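PDB 6SYY: periplasmic cell division protein (SufI) from Aquifex aeolicus, which probably acts as a copper-dependent oxidase, a laccase-like multicopper enzyme that carries four copper ions. Local coordinates for residues Leu44-Leu56 with Ile231-Val243. Residues are numbered along the deposited sequence; the frame is centred on the assembly and turned at random.
Sequences LSKQSLNIPGYFL and ILVNLTPNPYMDV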
loop_
_atom_site.group_PDB
_atom_site.type_symbol
_atom_site.label_atom_id
_atom_site.label_comp_id
_atom_site.label_asym_id
_atom_site.label_seq_id
_atom_site.Cartn_x
_atom_site.Cartn_y
_atom_site.Cartn_z
ATOM N N LEU A 44 18.262 7.093 -20.744
ATOM C CA LEU A 44 18.951 7.175 -19.460
ATOM C C LEU A 44 19.596 5.841 -19.097
ATOM O O LEU A 44 18.946 4.797 -19.155
ATOM C CB LEU A 44 17.982 7.607 -18.357
ATOM C CG LEU A 44 18.566 7.757 -16.949
ATOM C CD1 LEU A 44 19.657 8.815 -16.927
ATOM C CD2 LEU A 44 17.479 8.093 -15.944
ATOM N N SER A 45 20.875 5.889 -18.724
ATOM C CA SER A 45 21.587 4.692 -18.298
ATOM C C SER A 45 20.885 4.049 -17.105
ATOM O O SER A 45 20.150 4.699 -16.355
ATOM C CB SER A 45 23.035 5.026 -17.925
ATOM O OG SER A 45 23.705 5.711 -18.968
ATOM N N LYS A 46 21.111 2.747 -16.942
ATOM C CA LYS A 46 20.648 2.056 -15.747
ATOM C C LYS A 46 21.221 2.728 -14.502
ATOM O O LYS A 46 22.396 3.104 -14.462
ATOM C CB LYS A 46 21.065 0.585 -15.789
ATOM C CG LYS A 46 19.923 -0.409 -15.871
ATOM C CD LYS A 46 19.268 -0.378 -17.232
ATOM C CE LYS A 46 18.292 -1.527 -17.400
ATOM N NZ LYS A 46 17.557 -1.417 -18.688
ATOM N N GLN A 47 20.383 2.884 -13.481
ATOM C CA GLN A 47 20.770 3.522 -12.233
ATOM C C GLN A 47 20.704 2.507 -11.099
ATOM O O GLN A 47 19.821 1.645 -11.080
ATOM C CB GLN A 47 19.865 4.726 -11.920
ATOM C CG GLN A 47 19.916 5.854 -12.952
ATOM C CD GLN A 47 21.252 6.580 -12.967
ATOM O OE1 GLN A 47 21.806 6.911 -11.918
ATOM N NE2 GLN A 47 21.778 6.827 -14.163
ATOM N N SER A 48 21.642 2.608 -10.159
ATOM C CA SER A 48 21.620 1.740 -8.987
ATOM C C SER A 48 20.373 2.007 -8.150
ATOM O O SER A 48 20.048 3.159 -7.847
ATOM C CB SER A 48 22.876 1.961 -8.149
ATOM O OG SER A 48 22.785 1.283 -6.911
ATOM N N LEU A 49 19.671 0.936 -7.781
ATOM C CA LEU A 49 18.434 1.079 -7.025
ATOM C C LEU A 49 18.689 1.801 -5.709
ATOM O O LEU A 49 19.533 1.384 -4.912
ATOM C CB LEU A 49 17.811 -0.290 -6.755
ATOM C CG LEU A 49 16.590 -0.216 -5.837
ATOM C CD1 LEU A 49 15.423 0.417 -6.566
ATOM C CD2 LEU A 49 16.212 -1.579 -5.293
ATOM N N ASN A 50 17.960 2.888 -5.490
ATOM C CA ASN A 50 18.029 3.583 -4.216
ATOM C C ASN A 50 17.364 2.740 -3.137
ATOM O O ASN A 50 16.275 2.198 -3.343
ATOM C CB ASN A 50 17.354 4.951 -4.328
ATOM C CG ASN A 50 17.193 5.635 -2.985
ATOM O OD1 ASN A 50 18.176 5.950 -2.316
ATOM N ND2 ASN A 50 15.945 5.883 -2.590
ATOM N N ILE A 51 18.034 2.599 -2.001
ATOM C CA ILE A 51 17.477 1.945 -0.821
ATOM C C ILE A 51 17.166 3.035 0.196
ATOM O O ILE A 51 18.085 3.736 0.639
ATOM C CB ILE A 51 18.439 0.903 -0.226
ATOM C CG1 ILE A 51 18.699 -0.233 -1.219
ATOM C CG2 ILE A 51 17.878 0.356 1.081
ATOM C CD1 ILE A 51 17.448 -0.943 -1.667
ATOM N N PRO A 52 15.906 3.224 0.585
ATOM C CA PRO A 52 15.583 4.317 1.509
ATOM C C PRO A 52 16.282 4.133 2.845
ATOM O O PRO A 52 16.634 3.020 3.241
ATOM C CB PRO A 52 14.059 4.219 1.661
ATOM C CG PRO A 52 13.597 3.422 0.483
ATOM C CD PRO A 52 14.712 2.470 0.179
ATOM N N GLY A 53 16.502 5.248 3.530
ATOM C CA GLY A 53 16.942 5.184 4.905
ATOM C C GLY A 53 15.868 4.577 5.786
ATOM O O GLY A 53 14.712 4.412 5.397
ATOM N N TYR A 54 16.262 4.206 6.997
ATOM C CA TYR A 54 15.315 3.641 7.941
ATOM C C TYR A 54 15.336 4.440 9.235
ATOM O O TYR A 54 16.324 5.100 9.573
ATOM C CB TYR A 54 15.606 2.161 8.220
ATOM C CG TYR A 54 16.898 1.890 8.953
ATOM C CD1 TYR A 54 18.104 1.802 8.267
ATOM C CD2 TYR A 54 16.910 1.697 10.328
ATOM C CE1 TYR A 54 19.285 1.543 8.932
ATOM C CE2 TYR A 54 18.083 1.440 11.001
ATOM C CZ TYR A 54 19.268 1.362 10.299
ATOM O OH TYR A 54 20.440 1.103 10.968
ATOM N N PHE A 55 14.222 4.378 9.953
ATOM C CA PHE A 55 14.088 5.089 11.217
ATOM C C PHE A 55 13.430 4.159 12.218
ATOM O O PHE A 55 12.325 3.664 11.977
ATOM C CB PHE A 55 13.276 6.375 11.049
ATOM C CG PHE A 55 13.077 7.128 12.324
ATOM C CD1 PHE A 55 14.139 7.768 12.934
ATOM C CD2 PHE A 55 11.829 7.195 12.917
ATOM C CE1 PHE A 55 13.963 8.462 14.112
ATOM C CE2 PHE A 55 11.645 7.888 14.094
ATOM C CZ PHE A 55 12.714 8.521 14.693
ATOM N N LEU A 56 14.116 3.910 13.326
ATOM C CA LEU A 56 13.574 3.092 14.404
ATOM C C LEU A 56 12.671 3.979 15.250
ATOM O O LEU A 56 13.141 4.751 16.090
ATOM C CB LEU A 56 14.705 2.482 15.220
ATOM C CG LEU A 56 15.791 1.828 14.364
ATOM C CD1 LEU A 56 16.915 1.299 15.228
ATOM C CD2 LEU A 56 15.208 0.716 13.511
ATOM N N ILE A 231 8.675 4.499 -15.126
ATOM C CA ILE A 231 8.542 3.624 -13.966
ATOM C C ILE A 231 9.705 3.868 -13.020
ATOM O O ILE A 231 10.864 3.957 -13.442
ATOM C CB ILE A 231 8.477 2.148 -14.391
ATOM C CG1 ILE A 231 7.407 1.965 -15.463
ATOM C CG2 ILE A 231 8.171 1.271 -13.188
ATOM C CD1 ILE A 231 6.003 2.300 -14.985
ATOM N N LEU A 232 9.397 3.976 -11.731
ATOM C CA LEU A 232 10.392 4.221 -10.701
ATOM C C LEU A 232 10.256 3.173 -9.610
ATOM O O LEU A 232 9.155 2.705 -9.308
ATOM C CB LEU A 232 10.246 5.620 -10.082
ATOM C CG LEU A 232 10.544 6.856 -10.938
ATOM C CD1 LEU A 232 9.418 7.152 -11.906
ATOM C CD2 LEU A 232 10.782 8.053 -10.041
ATOM N N VAL A 233 11.391 2.799 -9.029
ATOM C CA VAL A 233 11.430 1.967 -7.834
ATOM C C VAL A 233 12.231 2.729 -6.793
ATOM O O VAL A 233 13.412 3.029 -7.009
ATOM C CB VAL A 233 12.045 0.587 -8.103
ATOM C CG1 VAL A 233 11.872 -0.303 -6.890
ATOM C CG2 VAL A 233 11.421 -0.049 -9.333
ATOM N N ASN A 234 11.585 3.064 -5.677
ATOM C CA ASN A 234 12.211 3.874 -4.636
ATOM C C ASN A 234 12.751 5.177 -5.216
ATOM O O ASN A 234 13.853 5.618 -4.885
ATOM C CB ASN A 234 13.314 3.090 -3.929
ATOM C CG ASN A 234 12.837 1.744 -3.445
ATOM O OD1 ASN A 234 11.640 1.538 -3.248
ATOM N ND2 ASN A 234 13.769 0.815 -3.250
ATOM N N LEU A 235 11.961 5.789 -6.102
ATOM C CA LEU A 235 12.332 7.019 -6.805
ATOM C C LEU A 235 13.600 6.843 -7.635
ATOM O O LEU A 235 14.388 7.780 -7.781
ATOM C CB LEU A 235 12.490 8.200 -5.841
ATOM C CG LEU A 235 11.203 8.882 -5.381
ATOM C CD1 LEU A 235 11.530 10.178 -4.680
ATOM C CD2 LEU A 235 10.264 9.130 -6.556
ATOM N N THR A 236 13.805 5.649 -8.189
ATOM C CA THR A 236 14.936 5.387 -9.068
ATOM C C THR A 236 14.416 5.027 -10.451
ATOM O O THR A 236 13.703 4.018 -10.596
ATOM C CB THR A 236 15.822 4.262 -8.531
ATOM O OG1 THR A 236 16.114 4.501 -7.151
ATOM C CG2 THR A 236 17.126 4.190 -9.318
ATOM N N PRO A 237 14.736 5.801 -11.484
ATOM C CA PRO A 237 14.323 5.432 -12.841
ATOM C C PRO A 237 15.258 4.397 -13.447
ATOM O O PRO A 237 16.475 4.434 -13.241
ATOM C CB PRO A 237 14.407 6.760 -13.600
ATOM C CG PRO A 237 15.517 7.486 -12.908
ATOM C CD PRO A 237 15.434 7.098 -11.450
ATOM N N ASN A 238 14.671 3.474 -14.205
ATOM C CA ASN A 238 15.409 2.435 -14.912
ATOM C C ASN A 238 16.439 1.760 -14.000
ATOM O O ASN A 238 17.642 1.805 -14.273
ATOM C CB ASN A 238 16.081 3.015 -16.150
ATOM C CG ASN A 238 16.627 1.943 -17.081
ATOM O OD1 ASN A 238 16.194 0.792 -17.039
ATOM N ND2 ASN A 238 17.580 2.322 -17.930
ATOM N N PRO A 239 16.005 1.146 -12.905
ATOM C CA PRO A 239 16.956 0.699 -11.884
ATOM C C PRO A 239 17.526 -0.694 -12.126
ATOM O O PRO A 239 16.954 -1.535 -12.823
ATOM C CB PRO A 239 16.113 0.727 -10.600
ATOM C CG PRO A 239 14.726 0.453 -11.065
ATOM C CD PRO A 239 14.606 0.965 -12.477
ATOM N N TYR A 240 18.693 -0.916 -11.531
ATOM C CA TYR A 240 19.304 -2.229 -11.428
ATOM C C TYR A 240 19.720 -2.458 -9.983
ATOM O O TYR A 240 19.920 -1.513 -9.215
ATOM C CB TYR A 240 20.532 -2.380 -12.352
ATOM C CG TYR A 240 21.759 -1.579 -11.931
ATOM C CD1 TYR A 240 22.650 -2.066 -10.970
ATOM C CD2 TYR A 240 22.041 -0.346 -12.510
ATOM C CE1 TYR A 240 23.770 -1.334 -10.585
ATOM C CE2 TYR A 240 23.163 0.390 -12.134
ATOM C CZ TYR A 240 24.020 -0.109 -11.171
ATOM O OH TYR A 240 25.130 0.618 -10.799
ATOM N N MET A 241 19.870 -3.729 -9.623
ATOM C CA MET A 241 20.475 -4.091 -8.351
ATOM C C MET A 241 21.304 -5.348 -8.544
ATOM O O MET A 241 20.833 -6.312 -9.156
ATOM C CB MET A 241 19.419 -4.316 -7.263
ATOM C CG MET A 241 19.982 -4.816 -5.934
ATOM S SD MET A 241 18.740 -4.932 -4.628
ATOM C CE MET A 241 19.669 -5.800 -3.368
ATOM N N ASP A 242 22.534 -5.328 -8.041
ATOM C CA ASP A 242 23.335 -6.540 -7.985
ATOM C C ASP A 242 22.845 -7.419 -6.846
ATOM O O ASP A 242 22.548 -6.933 -5.749
ATOM C CB ASP A 242 24.813 -6.216 -7.779
ATOM C CG ASP A 242 25.414 -5.448 -8.935
ATOM O OD1 ASP A 242 24.684 -5.111 -9.889
ATOM O OD2 ASP A 242 26.629 -5.184 -8.884
ATOM N N VAL A 243 22.752 -8.718 -7.113
ATOM C CA VAL A 243 22.345 -9.690 -6.112
ATOM C C VAL A 243 23.350 -10.829 -6.106
ATOM O O VAL A 243 24.109 -11.029 -7.057
ATOM C CB VAL A 243 20.923 -10.236 -6.358
ATOM C CG1 VAL A 243 19.911 -9.099 -6.400
ATOM C CG2 VAL A 243 20.884 -11.043 -7.642
HETATM O O HOH W 1 21.885 -1.177 -6.624
#
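Asn234 ND2 is gripped by two carbonyls: it donates across the contact to Asn50 O at 2.9 Å, nearly end-on to that carbonyl, and also to Pro202 O of strand 200-208. Asn50 ND2 returns a bond to Asn234 O at 3.1 Å; the two amide planes stand 81° apart. With its CG anti to the backbone N (chi1 171°), Asn50 points its amide N-H at Asn234 O. Asn234 is pinned further by strand 200-208, where its OD1 takes the N-H of Ile204. Beside this pair, Thr236 OG1 accepts the backbone N-H of Asn50 at 3.0 Å.

The turn at Asn234-Leu235 closes a tight hairpin between Val233 and Thr236. Beyond the hairpin the chain runs into strand 239-243, and there Gln47-Ser48, near the start of the modelled chain, pairs with it as a short parallel edge strand, tying the N-terminal segment to the second cupredoxin-like domain of the multicopper oxidase fold, away from the copper sites. Gln47 N donates to Asn238 O, Tyr240 N to Gln47 O at 2.8 Å, and Leu49 N to Tyr240 O.

Ser48 lays its CA over one face of the Tyr240 ring, 3.9 Å from the ring centroid; Arg367 makes a cation-pi contact with the same ring. The end of the Leu49 side chain bends toward the hairpin, CD1 lying 3.6 Å from Val233 CG1 and close to Pro239 CB. At the far end, Asn238 ND2 donates to Leu44 O at 3.1 Å in its own amide plane, and Lys46 crosses that amide at about a right angle, its NZ bonding weakly to OD1.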